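Local coordinates for L-lysine 6-monooxygenase (Pseudomonas syringae pv. tomato, PDB 5CQF), which probably hydroxylates the side-chain amino nitrogen of L-lysine, using FAD and NADPH, as a step in siderophore biosynthesis, at residues L164-G169 with L356-L361; S190-R195 with V220-S225; A239-T244 with Q291-L296; S317-T322 with Y326-T331. One frame throughout, in Å; residues are numbered along the deposited sequence.

Contact 1 (L164-G169 with L356-L361)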
loop_
_atom_site.group_PDB
_atom_site.type_symbol
_atom_site.label_atom_id
_atom_site.label_comp_id
_atom_site.label_asym_id
_atom_site.label_seq_id
_atom_site.Cartn_x
_atom_site.Cartn_y
_atom_site.Cartn_z
ATOM N N LEU A 164 -11.751 33.531 -29.786
ATOM C CA LEU A 164 -11.223 33.844 -28.468
ATOM C C LEU A 164 -11.346 32.650 -27.520
ATOM O O LEU A 164 -12.407 32.037 -27.435
ATOM C CB LEU A 164 -11.982 35.032 -27.881
ATOM C CG LEU A 164 -11.459 35.548 -26.530
ATOM C CD1 LEU A 164 -10.110 36.228 -26.697
ATOM C CD2 LEU A 164 -12.445 36.489 -25.860
ATOM N N VAL A 165 -10.263 32.329 -26.808
ATOM C CA VAL A 165 -10.276 31.267 -25.795
ATOM C C VAL A 165 -9.916 31.870 -24.449
ATOM O O VAL A 165 -8.915 32.565 -24.331
ATOM C CB VAL A 165 -9.286 30.139 -26.149
ATOM C CG1 VAL A 165 -9.352 29.017 -25.113
ATOM C CG2 VAL A 165 -9.579 29.593 -27.543
ATOM N N LEU A 166 -10.744 31.637 -23.436
ATOM C CA LEU A 166 -10.445 32.145 -22.102
ATOM C C LEU A 166 -9.984 30.996 -21.288
ATOM O O LEU A 166 -10.748 30.096 -21.078
ATOM C CB LEU A 166 -11.668 32.741 -21.426
ATOM C CG LEU A 166 -11.895 34.233 -21.630
ATOM C CD1 LEU A 166 -12.239 34.501 -23.069
ATOM C CD2 LEU A 166 -13.020 34.672 -20.705
ATOM N N SER A 167 -8.727 31.057 -20.854
ATOM C CA SER A 167 -8.018 29.975 -20.151
ATOM C C SER A 167 -7.365 30.585 -18.934
ATOM O O SER A 167 -6.246 30.216 -18.579
ATOM C CB SER A 167 -6.894 29.367 -21.037
ATOM O OG SER A 167 -7.373 28.554 -22.105
ATOM N N SER A 168 -8.037 31.567 -18.339
ATOM C CA SER A 168 -7.492 32.335 -17.206
ATOM C C SER A 168 -8.173 31.909 -15.892
ATOM O O SER A 168 -7.559 31.999 -14.828
ATOM C CB SER A 168 -7.627 33.850 -17.458
ATOM O OG SER A 168 -8.705 34.149 -18.334
ATOM N N GLY A 169 -9.427 31.449 -15.976
ATOM C CA GLY A 169 -10.126 30.839 -14.842
ATOM C C GLY A 169 -11.148 31.744 -14.168
ATOM O O GLY A 169 -12.044 32.289 -14.831
ATOM N N LEU A 356 -20.702 34.312 -13.507
ATOM C CA LEU A 356 -21.825 34.077 -14.417
ATOM C C LEU A 356 -21.366 34.536 -15.791
ATOM O O LEU A 356 -21.558 33.834 -16.772
ATOM C CB LEU A 356 -23.101 34.820 -13.959
ATOM C CG LEU A 356 -23.606 34.386 -12.578
ATOM C CD1 LEU A 356 -24.874 35.132 -12.198
ATOM C CD2 LEU A 356 -23.823 32.871 -12.484
ATOM N N ILE A 357 -20.763 35.725 -15.819
ATOM C CA ILE A 357 -20.132 36.285 -16.993
ATOM C C ILE A 357 -18.757 36.768 -16.572
ATOM O O ILE A 357 -18.655 37.665 -15.744
ATOM C CB ILE A 357 -20.903 37.504 -17.519
ATOM C CG1 ILE A 357 -22.276 37.070 -18.018
ATOM C CG2 ILE A 357 -20.118 38.169 -18.654
ATOM C CD1 ILE A 357 -23.179 38.213 -18.441
ATOM N N PRO A 358 -17.692 36.197 -17.136
ATOM C CA PRO A 358 -16.400 36.628 -16.638
ATOM C C PRO A 358 -16.221 38.115 -16.858
ATOM O O PRO A 358 -16.733 38.642 -17.836
ATOM C CB PRO A 358 -15.397 35.822 -17.473
ATOM C CG PRO A 358 -16.169 34.682 -18.045
ATOM C CD PRO A 358 -17.598 35.111 -18.118
ATOM N N PRO A 359 -15.518 38.797 -15.945
ATOM C CA PRO A 359 -15.341 40.250 -16.068
ATOM C C PRO A 359 -14.777 40.664 -17.415
ATOM O O PRO A 359 -15.202 41.680 -17.946
ATOM C CB PRO A 359 -14.333 40.592 -14.967
ATOM C CG PRO A 359 -14.502 39.507 -13.959
ATOM C CD PRO A 359 -14.902 38.266 -14.717
ATOM N N LEU A 360 -13.826 39.895 -17.957
ATOM C CA LEU A 360 -13.213 40.238 -19.253
ATOM C C LEU A 360 -14.202 40.258 -20.422
ATOM O O LEU A 360 -13.921 40.853 -21.444
ATOM C CB LEU A 360 -12.034 39.304 -19.586
ATOM C CG LEU A 360 -10.732 39.520 -18.804
ATOM C CD1 LEU A 360 -9.658 38.544 -19.264
ATOM C CD2 LEU A 360 -10.233 40.952 -18.940
ATOM N N LEU A 361 -15.349 39.611 -20.278
ATOM C CA LEU A 361 -16.366 39.638 -21.314
ATOM C C LEU A 361 -17.465 40.685 -21.074
ATOM O O LEU A 361 -18.469 40.689 -21.782
ATOM C CB LEU A 361 -16.974 38.240 -21.448
ATOM C CG LEU A 361 -15.968 37.207 -21.932
ATOM C CD1 LEU A 361 -16.601 35.837 -21.984
ATOM C CD2 LEU A 361 -15.441 37.571 -23.300
#

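Contact 2 (S190-R195 with V220-S225)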
loop_
_atom_site.group_PDB
_atom_site.type_symbol
_atom_site.label_atom_id
_atom_site.label_comp_id
_atom_site.label_asym_id
_atom_site.label_seq_id
_atom_site.Cartn_x
_atom_site.Cartn_y
_atom_site.Cartn_z
ATOM N N SER A 190 -4.947 31.195 -2.080
ATOM C CA SER A 190 -4.264 31.460 -3.351
ATOM C C SER A 190 -2.995 32.322 -3.192
ATOM O O SER A 190 -2.193 32.432 -4.114
ATOM C CB SER A 190 -5.222 32.156 -4.332
ATOM O OG SER A 190 -5.608 33.438 -3.857
ATOM N N ARG A 191 -2.835 32.967 -2.044
ATOM C CA ARG A 191 -1.658 33.763 -1.770
ATOM C C ARG A 191 -0.949 33.230 -0.522
ATOM O O ARG A 191 -0.157 33.938 0.093
ATOM C CB ARG A 191 -2.087 35.222 -1.580
ATOM C CG ARG A 191 -2.770 35.824 -2.807
ATOM C CD ARG A 191 -1.776 36.547 -3.711
ATOM N NE ARG A 191 -1.254 37.757 -3.062
ATOM C CZ ARG A 191 -1.875 38.937 -3.021
ATOM N NH1 ARG A 191 -3.063 39.110 -3.614
ATOM N NH2 ARG A 191 -1.297 39.958 -2.388
ATOM N N PHE A 192 -1.212 31.967 -0.179
ATOM C CA PHE A 192 -0.696 31.363 1.053
ATOM C C PHE A 192 0.814 31.445 1.174
ATOM O O PHE A 192 1.322 31.801 2.223
ATOM C CB PHE A 192 -1.168 29.896 1.209
ATOM C CG PHE A 192 -0.744 29.258 2.501
ATOM C CD1 PHE A 192 -1.445 29.488 3.675
ATOM C CD2 PHE A 192 0.367 28.434 2.554
ATOM C CE1 PHE A 192 -1.033 28.928 4.873
ATOM C CE2 PHE A 192 0.777 27.863 3.750
ATOM C CZ PHE A 192 0.083 28.120 4.912
ATOM N N LEU A 193 1.521 31.116 0.103
ATOM C CA LEU A 193 2.972 31.063 0.134
ATOM C C LEU A 193 3.554 32.453 0.237
ATOM O O LEU A 193 4.398 32.713 1.084
ATOM C CB LEU A 193 3.523 30.361 -1.106
ATOM C CG LEU A 193 3.960 28.894 -0.975
ATOM C CD1 LEU A 193 5.242 28.786 -0.139
ATOM C CD2 LEU A 193 2.846 28.022 -0.407
ATOM N N THR A 194 3.092 33.343 -0.627
ATOM C CA THR A 194 3.543 34.730 -0.627
ATOM C C THR A 194 3.346 35.350 0.753
ATOM O O THR A 194 4.239 35.965 1.298
ATOM C CB THR A 194 2.763 35.551 -1.685
ATOM O OG1 THR A 194 2.666 34.802 -2.911
ATOM C CG2 THR A 194 3.441 36.869 -1.954
ATOM N N ARG A 195 2.166 35.157 1.323
ATOM C CA ARG A 195 1.831 35.743 2.618
ATOM C C ARG A 195 2.685 35.177 3.742
ATOM O O ARG A 195 3.155 35.927 4.597
ATOM C CB ARG A 195 0.351 35.525 2.953
ATOM C CG ARG A 195 -0.614 36.246 2.023
ATOM C CD ARG A 195 -0.766 37.698 2.440
ATOM N NE ARG A 195 -1.703 38.410 1.585
ATOM C CZ ARG A 195 -1.750 39.733 1.460
ATOM N NH1 ARG A 195 -0.897 40.504 2.119
ATOM N NH2 ARG A 195 -2.643 40.289 0.661
ATOM N N VAL A 220 -3.015 23.816 6.534
ATOM C CA VAL A 220 -2.897 23.340 7.882
ATOM C C VAL A 220 -1.598 22.597 8.039
ATOM O O VAL A 220 -0.837 22.860 8.970
ATOM C CB VAL A 220 -4.086 22.459 8.286
ATOM C CG1 VAL A 220 -3.853 21.803 9.638
ATOM C CG2 VAL A 220 -5.351 23.301 8.351
ATOM N N LEU A 221 -1.342 21.673 7.135
ATOM C CA LEU A 221 -0.128 20.868 7.213
ATOM C C LEU A 221 1.114 21.729 7.206
ATOM O O LEU A 221 2.053 21.483 7.973
ATOM C CB LEU A 221 -0.069 19.869 6.069
ATOM C CG LEU A 221 1.115 18.887 6.015
ATOM C CD1 LEU A 221 1.166 17.998 7.241
ATOM C CD2 LEU A 221 0.965 18.012 4.779
ATOM N N GLU A 222 1.123 22.745 6.359
ATOM C CA GLU A 222 2.307 23.544 6.202
ATOM C C GLU A 222 2.525 24.360 7.475
ATOM O O GLU A 222 3.672 24.509 7.957
ATOM C CB GLU A 222 2.213 24.418 4.963
ATOM C CG GLU A 222 3.335 25.455 4.823
ATOM C CD GLU A 222 4.702 24.880 4.453
ATOM O OE1 GLU A 222 4.762 23.798 3.826
ATOM O OE2 GLU A 222 5.722 25.545 4.767
ATOM N N LEU A 223 1.439 24.857 8.059
ATOM C CA LEU A 223 1.574 25.628 9.286
ATOM C C LEU A 223 2.102 24.772 10.440
ATOM O O LEU A 223 3.081 25.159 11.081
ATOM C CB LEU A 223 0.269 26.269 9.686
ATOM C CG LEU A 223 -0.265 27.326 8.737
ATOM C CD1 LEU A 223 -1.636 27.734 9.236
ATOM C CD2 LEU A 223 0.666 28.545 8.639
ATOM N N VAL A 224 1.466 23.632 10.731
ATOM C CA VAL A 224 1.956 22.800 11.827
ATOM C C VAL A 224 3.323 22.195 11.483
ATOM O O VAL A 224 4.027 21.763 12.372
ATOM C CB VAL A 224 0.994 21.662 12.239
ATOM C CG1 VAL A 224 -0.329 22.208 12.737
ATOM C CG2 VAL A 224 0.779 20.676 11.098
ATOM N N SER A 225 3.705 22.168 10.213
ATOM C CA SER A 225 5.048 21.714 9.842
ATOM C C SER A 225 6.132 22.740 10.105
ATOM O O SER A 225 7.255 22.379 10.335
ATOM C CB SER A 225 5.132 21.335 8.360
ATOM O OG SER A 225 4.402 20.168 8.125
#

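Contact 3 (A239-T244 with Q291-L296)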
loop_
_atom_site.group_PDB
_atom_site.type_symbol
_atom_site.label_atom_id
_atom_site.label_comp_id
_atom_site.label_asym_id
_atom_site.label_seq_id
_atom_site.Cartn_x
_atom_site.Cartn_y
_atom_site.Cartn_z
ATOM N N ALA A 239 -18.823 18.290 8.311
ATOM C CA ALA A 239 -17.851 17.476 9.061
ATOM C C ALA A 239 -16.441 17.841 8.656
ATOM O O ALA A 239 -16.206 18.453 7.592
ATOM C CB ALA A 239 -18.079 15.978 8.847
ATOM N N GLY A 240 -15.496 17.487 9.514
ATOM C CA GLY A 240 -14.113 17.876 9.253
ATOM C C GLY A 240 -13.411 17.075 8.179
ATOM O O GLY A 240 -14.017 16.373 7.378
ATOM N N PHE A 241 -12.095 17.147 8.220
ATOM C CA PHE A 241 -11.249 16.473 7.268
ATOM C C PHE A 241 -11.404 14.952 7.302
ATOM O O PHE A 241 -11.260 14.314 6.268
ATOM C CB PHE A 241 -9.782 16.826 7.546
ATOM C CG PHE A 241 -9.406 18.243 7.222
ATOM C CD1 PHE A 241 -9.627 18.762 5.982
ATOM C CD2 PHE A 241 -8.756 19.021 8.153
ATOM C CE1 PHE A 241 -9.231 20.040 5.662
ATOM C CE2 PHE A 241 -8.343 20.301 7.841
ATOM C CZ PHE A 241 -8.585 20.815 6.587
ATOM N N LYS A 242 -11.717 14.369 8.459
ATOM C CA LYS A 242 -11.775 12.885 8.575
ATOM C C LYS A 242 -12.929 12.251 7.806
ATOM O O LYS A 242 -12.944 11.031 7.556
ATOM C CB LYS A 242 -11.853 12.444 10.040
ATOM C CG LYS A 242 -10.532 12.587 10.773
ATOM C CD LYS A 242 -10.738 12.678 12.283
ATOM C CE LYS A 242 -9.414 12.547 13.031
ATOM N NZ LYS A 242 -9.246 13.593 14.084
ATOM N N LEU A 243 -13.907 13.079 7.456
ATOM C CA LEU A 243 -15.031 12.615 6.670
ATOM C C LEU A 243 -15.070 13.198 5.238
ATOM O O LEU A 243 -16.041 12.960 4.533
ATOM C CB LEU A 243 -16.350 12.843 7.441
ATOM C CG LEU A 243 -16.586 11.855 8.602
ATOM C CD1 LEU A 243 -17.700 12.326 9.540
ATOM C CD2 LEU A 243 -16.898 10.451 8.098
ATOM N N THR A 244 -14.019 13.887 4.780
ATOM C CA THR A 244 -13.960 14.266 3.360
ATOM C C THR A 244 -13.802 13.060 2.432
ATOM O O THR A 244 -13.334 11.982 2.831
ATOM C CB THR A 244 -12.796 15.218 2.993
ATOM O OG1 THR A 244 -11.536 14.513 3.051
ATOM C CG2 THR A 244 -12.823 16.504 3.868
ATOM N N GLN A 291 -3.335 11.659 4.948
ATOM C CA GLN A 291 -2.431 10.819 5.704
ATOM C C GLN A 291 -1.297 11.637 6.303
ATOM O O GLN A 291 -0.936 11.438 7.446
ATOM C CB GLN A 291 -1.920 9.664 4.823
ATOM C CG GLN A 291 -0.767 8.820 5.370
ATOM C CD GLN A 291 -1.055 8.170 6.721
ATOM O OE1 GLN A 291 -2.218 7.943 7.081
ATOM N NE2 GLN A 291 0.016 7.872 7.486
ATOM N N LYS A 292 -0.733 12.572 5.558
ATOM C CA LYS A 292 0.413 13.347 6.081
ATOM C C LYS A 292 -0.028 14.166 7.287
ATOM O O LYS A 292 0.671 14.228 8.324
ATOM C CB LYS A 292 1.028 14.252 5.000
ATOM C CG LYS A 292 2.185 13.605 4.253
ATOM C CD LYS A 292 2.257 14.013 2.786
ATOM C CE LYS A 292 2.860 15.387 2.583
ATOM N NZ LYS A 292 2.353 16.053 1.335
ATOM N N LEU A 293 -1.195 14.788 7.148
ATOM C CA LEU A 293 -1.706 15.655 8.204
ATOM C C LEU A 293 -2.074 14.833 9.410
ATOM O O LEU A 293 -1.635 15.131 10.497
ATOM C CB LEU A 293 -2.884 16.502 7.721
ATOM C CG LEU A 293 -3.538 17.364 8.802
ATOM C CD1 LEU A 293 -2.554 18.329 9.441
ATOM C CD2 LEU A 293 -4.667 18.122 8.168
ATOM N N PHE A 294 -2.817 13.757 9.225
ATOM C CA PHE A 294 -3.204 12.905 10.373
ATOM C C PHE A 294 -1.982 12.271 11.092
ATOM O O PHE A 294 -1.894 12.250 12.329
ATOM C CB PHE A 294 -4.199 11.841 9.883
ATOM C CG PHE A 294 -4.725 10.961 10.965
ATOM C CD1 PHE A 294 -5.854 11.335 11.717
ATOM C CD2 PHE A 294 -4.102 9.754 11.254
ATOM C CE1 PHE A 294 -6.328 10.509 12.741
ATOM C CE2 PHE A 294 -4.566 8.935 12.288
ATOM C CZ PHE A 294 -5.680 9.310 13.025
ATOM N N SER A 295 -1.020 11.780 10.332
ATOM C CA SER A 295 0.195 11.188 10.931
ATOM C C SER A 295 1.011 12.180 11.772
ATOM O O SER A 295 1.464 11.850 12.854
ATOM C CB SER A 295 1.088 10.593 9.840
ATOM O OG SER A 295 2.297 10.085 10.368
ATOM N N LEU A 296 1.172 13.397 11.269
ATOM C CA LEU A 296 1.946 14.407 11.954
ATOM C C LEU A 296 1.282 14.851 13.240
ATOM O O LEU A 296 1.942 15.027 14.257
ATOM C CB LEU A 296 2.144 15.617 11.026
ATOM C CG LEU A 296 2.930 16.828 11.578
ATOM C CD1 LEU A 296 4.199 16.361 12.284
ATOM C CD2 LEU A 296 3.276 17.793 10.448
#

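Contact 4 (S317-T322 with Y326-T331)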
loop_
_atom_site.group_PDB
_atom_site.type_symbol
_atom_site.label_atom_id
_atom_site.label_comp_id
_atom_site.label_asym_id
_atom_site.label_seq_id
_atom_site.Cartn_x
_atom_site.Cartn_y
_atom_site.Cartn_z
ATOM N N SER A 317 -19.591 33.692 12.575
ATOM C CA SER A 317 -20.751 34.553 12.721
ATOM C C SER A 317 -20.363 35.995 13.093
ATOM O O SER A 317 -21.180 36.899 13.003
ATOM C CB SER A 317 -21.650 33.955 13.806
ATOM O OG SER A 317 -20.943 33.848 15.037
ATOM N N ALA A 318 -19.132 36.188 13.558
ATOM C CA ALA A 318 -18.551 37.529 13.755
ATOM C C ALA A 318 -17.024 37.443 13.840
ATOM O O ALA A 318 -16.472 36.450 14.298
ATOM C CB ALA A 318 -19.116 38.200 15.004
ATOM N N ILE A 319 -16.357 38.504 13.412
ATOM C CA ILE A 319 -14.904 38.594 13.471
ATOM C C ILE A 319 -14.493 40.056 13.548
ATOM O O ILE A 319 -15.072 40.899 12.869
ATOM C CB ILE A 319 -14.265 37.920 12.232
ATOM C CG1 ILE A 319 -12.747 38.108 12.224
ATOM C CG2 ILE A 319 -14.851 38.459 10.938
ATOM C CD1 ILE A 319 -12.028 37.170 11.280
ATOM N N GLU A 320 -13.506 40.370 14.381
ATOM C CA GLU A 320 -12.955 41.709 14.377
ATOM C C GLU A 320 -11.472 41.685 14.621
ATOM O O GLU A 320 -10.962 40.812 15.305
ATOM C CB GLU A 320 -13.663 42.641 15.373
ATOM C CG GLU A 320 -13.703 42.182 16.821
ATOM C CD GLU A 320 -14.387 43.204 17.741
ATOM O OE1 GLU A 320 -15.484 42.882 18.267
ATOM O OE2 GLU A 320 -13.842 44.326 17.936
ATOM N N HIS A 321 -10.797 42.651 14.015
ATOM C CA HIS A 321 -9.375 42.828 14.156
ATOM C C HIS A 321 -9.172 43.756 15.346
ATOM O O HIS A 321 -9.651 44.882 15.361
ATOM C CB HIS A 321 -8.835 43.432 12.857
ATOM C CG HIS A 321 -7.342 43.432 12.737
ATOM N ND1 HIS A 321 -6.659 44.406 12.038
ATOM C CD2 HIS A 321 -6.401 42.574 13.200
ATOM C CE1 HIS A 321 -5.364 44.150 12.079
ATOM N NE2 HIS A 321 -5.180 43.042 12.776
ATOM N N THR A 322 -8.513 43.255 16.372
ATOM C CA THR A 322 -8.128 44.063 17.501
ATOM C C THR A 322 -6.605 44.253 17.500
ATOM O O THR A 322 -5.890 43.803 16.595
ATOM C CB THR A 322 -8.575 43.387 18.812
ATOM O OG1 THR A 322 -7.775 42.227 19.048
ATOM C CG2 THR A 322 -10.016 42.952 18.714
ATOM N N TYR A 326 -7.194 38.551 16.154
ATOM C CA TYR A 326 -8.590 38.485 15.753
ATOM C C TYR A 326 -9.405 37.836 16.841
ATOM O O TYR A 326 -8.924 36.915 17.499
ATOM C CB TYR A 326 -8.759 37.690 14.456
ATOM C CG TYR A 326 -8.014 38.315 13.313
ATOM C CD1 TYR A 326 -8.617 39.241 12.476
ATOM C CD2 TYR A 326 -6.683 38.007 13.083
ATOM C CE1 TYR A 326 -7.910 39.828 11.439
ATOM C CE2 TYR A 326 -5.975 38.588 12.045
ATOM C CZ TYR A 326 -6.591 39.503 11.239
ATOM O OH TYR A 326 -5.865 40.079 10.237
ATOM N N ARG A 327 -10.633 38.331 17.013
ATOM C CA ARG A 327 -11.624 37.752 17.898
ATOM C C ARG A 327 -12.715 37.173 16.993
ATOM O O ARG A 327 -13.413 37.901 16.290
ATOM C CB ARG A 327 -12.172 38.813 18.846
ATOM C CG ARG A 327 -13.073 38.297 19.965
ATOM C CD ARG A 327 -13.769 39.463 20.689
ATOM N NE ARG A 327 -14.876 39.081 21.593
ATOM C CZ ARG A 327 -16.096 38.665 21.217
ATOM N NH1 ARG A 327 -16.433 38.515 19.925
ATOM N NH2 ARG A 327 -16.993 38.370 22.154
ATOM N N VAL A 328 -12.830 35.848 16.986
ATOM C CA VAL A 328 -13.687 35.157 16.020
ATOM C C VAL A 328 -14.803 34.416 16.725
ATOM O O VAL A 328 -14.550 33.601 17.621
ATOM C CB VAL A 328 -12.886 34.147 15.191
ATOM C CG1 VAL A 328 -13.758 33.584 14.094
ATOM C CG2 VAL A 328 -11.650 34.802 14.593
ATOM N N GLU A 329 -16.037 34.703 16.333
ATOM C CA GLU A 329 -17.173 34.023 16.919
ATOM C C GLU A 329 -17.620 32.946 15.969
ATOM O O GLU A 329 -17.946 33.241 14.815
ATOM C CB GLU A 329 -18.346 34.987 17.183
ATOM C CG GLU A 329 -19.513 34.335 17.931
ATOM C CD GLU A 329 -20.785 35.167 17.922
ATOM O OE1 GLU A 329 -21.380 35.363 16.834
ATOM O OE2 GLU A 329 -21.199 35.611 19.009
ATOM N N LEU A 330 -17.666 31.709 16.474
ATOM C CA LEU A 330 -18.223 30.569 15.745
ATOM C C LEU A 330 -19.620 30.232 16.225
ATOM O O LEU A 330 -19.912 30.294 17.414
ATOM C CB LEU A 330 -17.359 29.324 15.945
ATOM C CG LEU A 330 -15.863 29.380 15.647
ATOM C CD1 LEU A 330 -15.252 27.982 15.653
ATOM C CD2 LEU A 330 -15.610 30.062 14.317
ATOM N N THR A 331 -20.462 29.820 15.294
ATOM C CA THR A 331 -21.771 29.332 15.623
ATOM C C THR A 331 -21.915 27.929 15.045
ATOM O O THR A 331 -21.696 27.718 13.848
ATOM C CB THR A 331 -22.850 30.297 15.080
ATOM O OG1 THR A 331 -22.744 31.537 15.776
ATOM C CG2 THR A 331 -24.250 29.755 15.269
#

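Contact 1 (L164-G169 with L356-L361)
Leu361 meets two leucines of strand 163-166 and gives each of them one methyl. Its CD1 reaches CD2 of Leu166 at 4.0 Å, and its CD2 lies 4.1 Å from CD2 of Leu164. The two meetings differ in kind: Leu361 and Leu166 point at each other tip to tip, whereas Leu361 and Leu164 slide past one another in opposite directions. Leu361 can serve both because its CG stands anti to the carbonyl carbon (chi1 -65°), an ordinary leucine shape whose two methyls point to different leucines of the strand. Leu166 is less relaxed. Its chi1 of -91° is turned well off the staggered value, and its CD2 is shared between Leu361 and the ring of Pro358, whose CG is 4.1 Å from that methyl. The strand belongs to a parallel five-stranded sheet, bonded through its backbone to strands 16-19 and 393-396, in a Rossmann-type domain whose GxGxxG pattern is consistent with FAD binding; Leu166 lies near that pattern. Leu164 and Leu166, two positions apart, face the loop of residues 356-361, while Val165 between them packs on Ile422 and Leu426 of helix 412-428. Branched apolar residues thus suit both sides of this buried strand. Across from it, the bond from Leu361 N to Pro358 O (3.0 Å) curls the chain into a 3-10 turn, bringing the stiff proline ring and the leucine together around the methyl of Leu166.

Contact 2 (S190-R195 with V220-S225)
Phe192 reaches from the first turn of helix 192-198 to Glu222 and Leu223 of helix 214-226, joining two helices beside the second parallel sheet of the chain. That sheet is of Rossmann type: helix 214-226 follows strand 206-210 through a GxGxxA pattern, consistent with NADP binding. At CB the phenylalanine already heads for the other helix, and with chi1 at -176° the side chain runs on directly opposite its own backbone N, which extends the ring across the gap. CD2 is approached in the ring plane by CD2 of Leu193, the next residue of its own helix, at 3.9 Å. Further out, CE2 meets the aliphatic part of Glu222, with CG at 3.7 Å and CB at 3.9 Å. CZ, at the tip, rests 3.8 Å from CD2 of Leu223, and that same methyl is also near CE1. Glu222 and Leu223 both meet the ring at its rim, C-H against C-H. A long flat hydrocarbon suits this bridging place. The glutamate can pack there because its chain bends at chi2 (72°), leaving the carboxylate to make a salt bridge with Arg226 through OE2. Leu223 also leans on Trp207 and Val209 of the sheet. One turn of helix 214-226 carries an extra bond: Ser225 OG donates to Leu221 O at 2.7 Å, from the face of that carbonyl opposite to Ser225 N.

Contact 3 (A239-T244 with Q291-L296)
Leu293 and Phe294 of helix 287-302 receive Phe241 and Lys242 from a short 3-10 turn in the loop after strand 231-235 of the second Rossmann-type sheet, probably that of the NADP-binding domain. Leu293 comes first: its CD2 lies 4.2 Å from CD2 of Phe241, the two side chains crossing at about a right angle. Leu293 is buried and branched, while Phe241 touches the GxGxxA pattern and sets its ring edge-to-face with His236. At Phe294, a chi1 of -177° swings the ring away from its own backbone N, and the ring offers its edge to the lysine. CE of Lys242 sits near the ring plane, 3.7 Å from CE1, so the contact is made by the last methylene of the lysine, a good use of this residue in a partly exposed place. Phe294 also packs on Leu105 of the third subunit, another copy of the protein, and the next residue, Ser295, hydrogen-bonds through OG to Arg107 of that subunit; Leu296 lies against Leu221 and Ser225 of helix 214-226. Within the facing turn, Phe241 O accepts twice from Thr244, from its N at 3.2 Å and from OG1, which is tilted 16° from the carbonyl plane.

Contact 4 (S317-T322 with Y326-T331)
A classic beta bulge interrupts the pairing at one end: Ser317 and Ala318 both face Glu329, and both direct their N-H at its carbonyl. Ser317 N makes the real bond to Glu329 O, at 2.8 Å, while that from Ala318 N is weak at 3.4 Å. The bulge brings the Ser317 hydroxyl beside two polar side chains. With chi1 at 59°, OG lies between its own backbone N and carbonyl carbon; there it accepts from Thr331 OG1 at 3.0 Å and is modelled so close to Glu329 OE1 that this separation is doubtful in detail. Glu329 N closes the bulge with a nearly straight bond of 2.7 Å to Ala318 O; beyond it Glu320 and Arg327 exchange a regular pair of backbone bonds. On the face bearing Ile319, His321, Tyr326 and Val328, the isoleucine CD1 touches Val328 CG2 at 4.1 Å, beta-branched residues lying side by side. His321 forms an offset stack with Tyr326, centroids 4.8 Å apart and planes at 21°; its CD2 stands over one face of the tyrosine ring, toward the rim. The tyrosine OH is hydrogen-bonded to OG1 of Thr185, whereas its ring and Ile319 pack on Leu186. Strand 325-332 also bonds to strand 338-343, making the hairpin part of a three-stranded antiparallel meander. Such a meander, inserted before the sequence-last strand of a parallel Rossmann-type sheet, is typical of flavoproteins with two dinucleotide-binding domains.

From the N terminus, the chain enters contact 1 at strand 163-166, in the first parallel sheet, and returns to close it only at residues 356-361. The other three contacts all fall within that long excursion, one after another, and none crosses its neighbour. Contact 2 closes first, tying helix 192-198 to helix 214-226 alongside the second sheet. Contact 3 then links the turn after strand 231-235 with helix 287-302, and contact 4 is a tight hairpin beyond strand 308-311. Contacts 2 and 3 touch, Val220 CG1 meeting Leu293 CD1 at 3.7 Å, so helix 214-226 takes part in both, packing against helix 287-302. Contact 1 lies on the other side of the chain's centre from contacts 2 and 3, its centre about 28 Å from that of contact 2.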